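Local coordinates for TetR family transcriptional regulator (Chloroflexus aurantiacus, PDB 3NRG), which probably binds cis-regulatory DNA as a TetR-type transcription factor, through a helix-turn-helix domain joined to an all-helical C-terminal domain, at residues K58-Y61 against L62-Q66; L108-I111 against A112-L116. All coordinates share one frame; numbering follows the deposited sequence. Where two conformers were deposited one is given.

How the contacts relate
Neither contact closes a loop: each is one turn of a helix packing on the next, with nothing between its segments. From the N terminus the chain first reaches contact 1, near the start of helix 57-78, which follows the predicted helix-turn-helix motif. It then runs through helix 87-104 before contact 2 forms on the short helix 106-114. The two therefore stand in series, neither nested nor crossed, with centres about 12 Å apart. In space they meet: Y61 and I65 of contact 1 lie against I111 of contact 2, and Y61 also touches A115, so helix 57-78, next to the helix-turn-helix, packs on helix 106-114 of the C-terminal region.

Contact 1: residues K58-Y61 against L62-Q66; sequences KDCY and LYLIQ
Y61 and I65, one helical turn apart, make the main side-chain contact within K58-Q66. I65 CG1 sits over one face of the Y61 ring, 3.9 Å from its centroid, in a CH-pi contact offset toward the rim, while I65 CD1 reaches on to Y61 OH. With CG anti to the backbone N (chi1 -177°), the tyrosine swings its ring alongside the following turn, where the isoleucine can cover it. I111 of helix 106-114 packs against both residues, and Y31 meets the ring edge-to-face. Cutting Y61 back to an alanine would remove the ring, which would probably leave I65 CG1 without its aromatic face and Y31 without its edge-to-face partner, and open a gap toward I111.

Other apolar contacts are looser. L62 lies side by side with K58, its CD1 4.0 Å from K58 CG. On another side of the helix C60 SG approaches L64 CD1 at 4.4 Å, and both residues pack on F26 of helix 12-28.

The backbone supplies the regular i to i+4 ladder: L62 N to K58 O at 3.0 Å, Y63 N to D59 O, L64 N to C60 O and I65 N to Y61 O.

The charged side chains, K58 and D59, sit in the first turn. K58 NZ bonds D59 OD1 at 3.0 Å in a salt bridge, coming from above the carboxylate plane, 39° out of it. The lysine chain bends at chi3 and chi4 to turn back there, and NZ also pairs with D56. D59 OD1 takes a further bond from the N of G1, the leading residue of the construct.

The lysine alone would be expected to favour the ionised form of D59. The chemistry thus divides along the helix, with ionic pairing at its N-terminal end, Y61 and I65 turned to helix 106-114, and C60 and L64 to helix 12-28.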
loop_
_atom_site.group_PDB
_atom_site.type_symbol
_atom_site.label_atom_id
_atom_site.label_comp_id
_atom_site.label_asym_id
_atom_site.label_seq_id
_atom_site.Cartn_x
_atom_site.Cartn_y
_atom_site.Cartn_z
ATOM N N LYS A 58 1.202 -1.590 20.109
ATOM C CA LYS A 58 0.312 -0.622 19.452
ATOM C C LYS A 58 1.094 0.565 18.863
ATOM O O LYS A 58 0.909 0.893 17.685
ATOM C CB LYS A 58 -0.757 -0.125 20.451
ATOM C CG LYS A 58 -1.734 0.907 19.876
ATOM C CD LYS A 58 -2.629 1.524 20.957
ATOM C CE LYS A 58 -2.043 2.775 21.579
ATOM N NZ LYS A 58 -0.951 2.468 22.544
ATOM N N ASP A 59 1.978 1.199 19.683
ATOM C CA ASP A 59 2.792 2.343 19.258
ATOM C C ASP A 59 3.727 1.977 18.113
ATOM O O ASP A 59 3.920 2.784 17.193
ATOM C CB ASP A 59 3.587 2.923 20.441
ATOM C CG ASP A 59 2.738 3.651 21.474
ATOM O OD1 ASP A 59 1.490 3.668 21.319
ATOM O OD2 ASP A 59 3.318 4.211 22.430
ATOM N N CYS A 60 4.279 0.743 18.144
ATOM C CA CYS A 60 5.164 0.242 17.090
ATOM C C CYS A 60 4.398 0.052 15.776
ATOM O O CYS A 60 4.888 0.448 14.721
ATOM C CB CYS A 60 5.855 -1.045 17.531
ATOM S SG CYS A 60 7.133 -1.625 16.393
ATOM N N TYR A 61 3.177 -0.512 15.850
ATOM C CA TYR A 61 2.318 -0.716 14.686
ATOM C C TYR A 61 1.895 0.615 14.048
ATOM O O TYR A 61 1.885 0.729 12.820
ATOM C CB TYR A 61 1.085 -1.552 15.059
ATOM C CG TYR A 61 0.196 -1.865 13.875
ATOM C CD1 TYR A 61 0.547 -2.852 12.957
ATOM C CD2 TYR A 61 -0.996 -1.175 13.670
ATOM C CE1 TYR A 61 -0.259 -3.136 11.859
ATOM C CE2 TYR A 61 -1.816 -1.456 12.578
ATOM C CZ TYR A 61 -1.440 -2.436 11.670
ATOM O OH TYR A 61 -2.235 -2.722 10.588
ATOM N N LEU A 62 1.546 1.617 14.882
ATOM C CA LEU A 62 1.160 2.953 14.416
ATOM C C LEU A 62 2.309 3.628 13.676
ATOM O O LEU A 62 2.079 4.284 12.657
ATOM C CB LEU A 62 0.712 3.831 15.597
ATOM C CG LEU A 62 -0.796 3.983 15.794
ATOM C CD1 LEU A 62 -1.418 2.704 16.346
ATOM C CD2 LEU A 62 -1.101 5.133 16.728
ATOM N N TYR A 63 3.552 3.467 14.189
ATOM C CA TYR A 63 4.757 4.022 13.567
ATOM C C TYR A 63 4.967 3.423 12.161
ATOM O O TYR A 63 5.269 4.157 11.219
ATOM C CB TYR A 63 5.990 3.770 14.469
ATOM C CG TYR A 63 7.322 4.055 13.804
ATOM C CD1 TYR A 63 7.774 5.361 13.634
ATOM C CD2 TYR A 63 8.156 3.019 13.397
ATOM C CE1 TYR A 63 9.003 5.630 13.031
ATOM C CE2 TYR A 63 9.387 3.274 12.790
ATOM C CZ TYR A 63 9.810 4.583 12.616
ATOM O OH TYR A 63 11.026 4.843 12.033
ATOM N N LEU A 64 4.774 2.101 12.026
ATOM C CA LEU A 64 4.931 1.401 10.756
ATOM C C LEU A 64 3.838 1.790 9.744
ATOM O O LEU A 64 4.127 1.906 8.548
ATOM C CB LEU A 64 4.950 -0.120 10.978
ATOM C CG LEU A 64 6.102 -0.668 11.832
ATOM C CD1 LEU A 64 5.876 -2.090 12.161
ATOM C CD2 LEU A 64 7.447 -0.500 11.137
ATOM N N ILE A 65 2.591 2.008 10.226
ATOM C CA ILE A 65 1.465 2.441 9.382
ATOM C C ILE A 65 1.700 3.880 8.869
ATOM O O ILE A 65 1.516 4.147 7.673
ATOM C CB ILE A 65 0.096 2.272 10.141
ATOM C CG1 ILE A 65 -0.335 0.777 10.217
ATOM C CG2 ILE A 65 -1.024 3.157 9.537
ATOM C CD1 ILE A 65 -0.715 0.104 8.840
ATOM N N GLN A 66 2.165 4.782 9.762
ATOM C CA GLN A 66 2.468 6.172 9.399
ATOM C C GLN A 66 3.681 6.241 8.459
ATOM O O GLN A 66 3.743 7.122 7.594
ATOM C CB GLN A 66 2.699 7.032 10.655
#

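Contact 2: residues L108-I111 against A112-L116; sequences LAQI and AYKAL
Q110 directs CG away from its backbone N (chi1 -176°) and then bends at chi2 (61°), which brings OE1 up to the K114 chain. The lysine starts differently: its CG stands beside the backbone N, and beyond it the chain runs extended, crossing the glutamine at a slant. Q110 OE1 consequently meets the lysine's methylenes, lying 3.8 Å from K114 CG and equally near K114 CE. The same oxygen comes within 4.0 Å of Y113 CD2, approaching the ring obliquely. These are van der Waals contacts, and the polar ends go to other partners: K114 NZ makes a weak hydrogen bond to A27 O, and Y113 OH bonds E170 of helix 157-179.

Beneath the side chains, four i to i+4 backbone hydrogen bonds link L108-I111 to A112-A115: A112 N to L108 O, Y113 N to A109 O, K114 N to Q110 O at 2.9 Å, and A115 N to I111 O. L116 N then bonds Y113 O, three residues back.

Around the helix the side chains divide their neighbours. L108 and I111 pack on helices 12-28 and 57-78, whereas Y113 faces T169 and N173 of helix 157-179. A115 touches both Y61 and I130, and its carbonyl accepts a bond from R131 NE.

Side chains here thus meet by van der Waals contact, the amide oxygen lying along lysine methylenes that the nearby ammonium may polarise, with directional bonds reserved for the backbone and for partners on neighbouring helices. L108 and I111 meet helices 12-28 and 57-78 on the DNA-binding side, and the Y113 hydroxyl ties the same short helix to E170 within the C-terminal domain.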
loop_
_atom_site.group_PDB
_atom_site.type_symbol
_atom_site.label_atom_id
_atom_site.label_comp_id
_atom_site.label_asym_id
_atom_site.label_seq_id
_atom_site.Cartn_x
_atom_site.Cartn_y
_atom_site.Cartn_z
ATOM N N LEU A 108 6.015 -2.678 3.756
ATOM C CA LEU A 108 5.149 -1.557 4.154
ATOM C C LEU A 108 3.766 -1.706 3.533
ATOM O O LEU A 108 2.755 -1.526 4.222
ATOM C CB LEU A 108 5.772 -0.205 3.736
ATOM C CG LEU A 108 6.864 0.351 4.665
ATOM C CD1 LEU A 108 7.597 1.499 4.009
ATOM C CD2 LEU A 108 6.278 0.796 6.001
ATOM N N ALA A 109 3.726 -2.086 2.231
ATOM C CA ALA A 109 2.482 -2.297 1.487
ATOM C C ALA A 109 1.665 -3.443 2.070
ATOM O O ALA A 109 0.439 -3.329 2.163
ATOM C CB ALA A 109 2.790 -2.570 0.025
ATOM N N GLN A 110 2.345 -4.548 2.474
ATOM C CA GLN A 110 1.691 -5.726 3.052
ATOM C C GLN A 110 1.073 -5.401 4.421
ATOM O O GLN A 110 -0.039 -5.850 4.712
ATOM C CB GLN A 110 2.679 -6.911 3.141
ATOM C CG GLN A 110 2.064 -8.233 3.652
ATOM C CD GLN A 110 0.937 -8.773 2.785
ATOM O OE1 GLN A 110 -0.038 -9.334 3.287
ATOM N NE2 GLN A 110 1.065 -8.654 1.463
ATOM N N ILE A 111 1.773 -4.580 5.237
ATOM C CA ILE A 111 1.266 -4.144 6.547
ATOM C C ILE A 111 -0.004 -3.270 6.360
ATOM O O ILE A 111 -1.006 -3.482 7.046
ATOM C CB ILE A 111 2.383 -3.415 7.364
ATOM C CG1 ILE A 111 3.532 -4.393 7.721
ATOM C CG2 ILE A 111 1.808 -2.752 8.628
ATOM C CD1 ILE A 111 4.863 -3.714 8.094
ATOM N N ALA A 112 0.029 -2.342 5.385
ATOM C CA ALA A 112 -1.111 -1.476 5.062
ATOM C C ALA A 112 -2.278 -2.288 4.466
ATOM O O ALA A 112 -3.443 -1.969 4.720
ATOM C CB ALA A 112 -0.679 -0.385 4.093
ATOM N N TYR A 113 -1.955 -3.348 3.687
ATOM C CA TYR A 113 -2.949 -4.229 3.072
ATOM C C TYR A 113 -3.686 -5.052 4.130
ATOM O O TYR A 113 -4.911 -5.197 4.042
ATOM C CB TYR A 113 -2.283 -5.150 2.033
ATOM C CG TYR A 113 -3.231 -6.140 1.382
ATOM C CD1 TYR A 113 -4.080 -5.750 0.351
ATOM C CD2 TYR A 113 -3.216 -7.488 1.737
ATOM C CE1 TYR A 113 -4.945 -6.660 -0.260
ATOM C CE2 TYR A 113 -4.070 -8.409 1.129
ATOM C CZ TYR A 113 -4.930 -7.991 0.128
ATOM O OH TYR A 113 -5.766 -8.897 -0.476
ATOM N N LYS A 114 -2.939 -5.600 5.135
ATOM C CA LYS A 114 -3.540 -6.404 6.202
ATOM C C LYS A 114 -4.476 -5.565 7.084
ATOM O O LYS A 114 -5.462 -6.087 7.593
ATOM C CB LYS A 114 -2.456 -7.087 7.055
ATOM C CG LYS A 114 -1.868 -8.346 6.424
ATOM C CD LYS A 114 -0.984 -9.099 7.419
ATOM C CE LYS A 114 -0.588 -10.461 6.910
ATOM N NZ LYS A 114 0.132 -11.242 7.938
ATOM N N ALA A 115 -4.186 -4.245 7.229
ATOM C CA ALA A 115 -5.001 -3.322 8.034
ATOM C C ALA A 115 -6.445 -3.204 7.504
ATOM O O ALA A 115 -7.348 -2.840 8.260
ATOM C CB ALA A 115 -4.345 -1.947 8.077
ATOM N N LEU A 116 -6.655 -3.519 6.204
ATOM C CA LEU A 116 -7.978 -3.491 5.571
ATOM C C LEU A 116 -8.892 -4.614 6.088
ATOM O O LEU A 116 -10.116 -4.477 6.030
ATOM C CB LEU A 116 -7.846 -3.627 4.045
ATOM C CG LEU A 116 -7.200 -2.469 3.298
ATOM C CD1 LEU A 116 -6.783 -2.899 1.918
ATOM C CD2 LEU A 116 -8.128 -1.268 3.230
#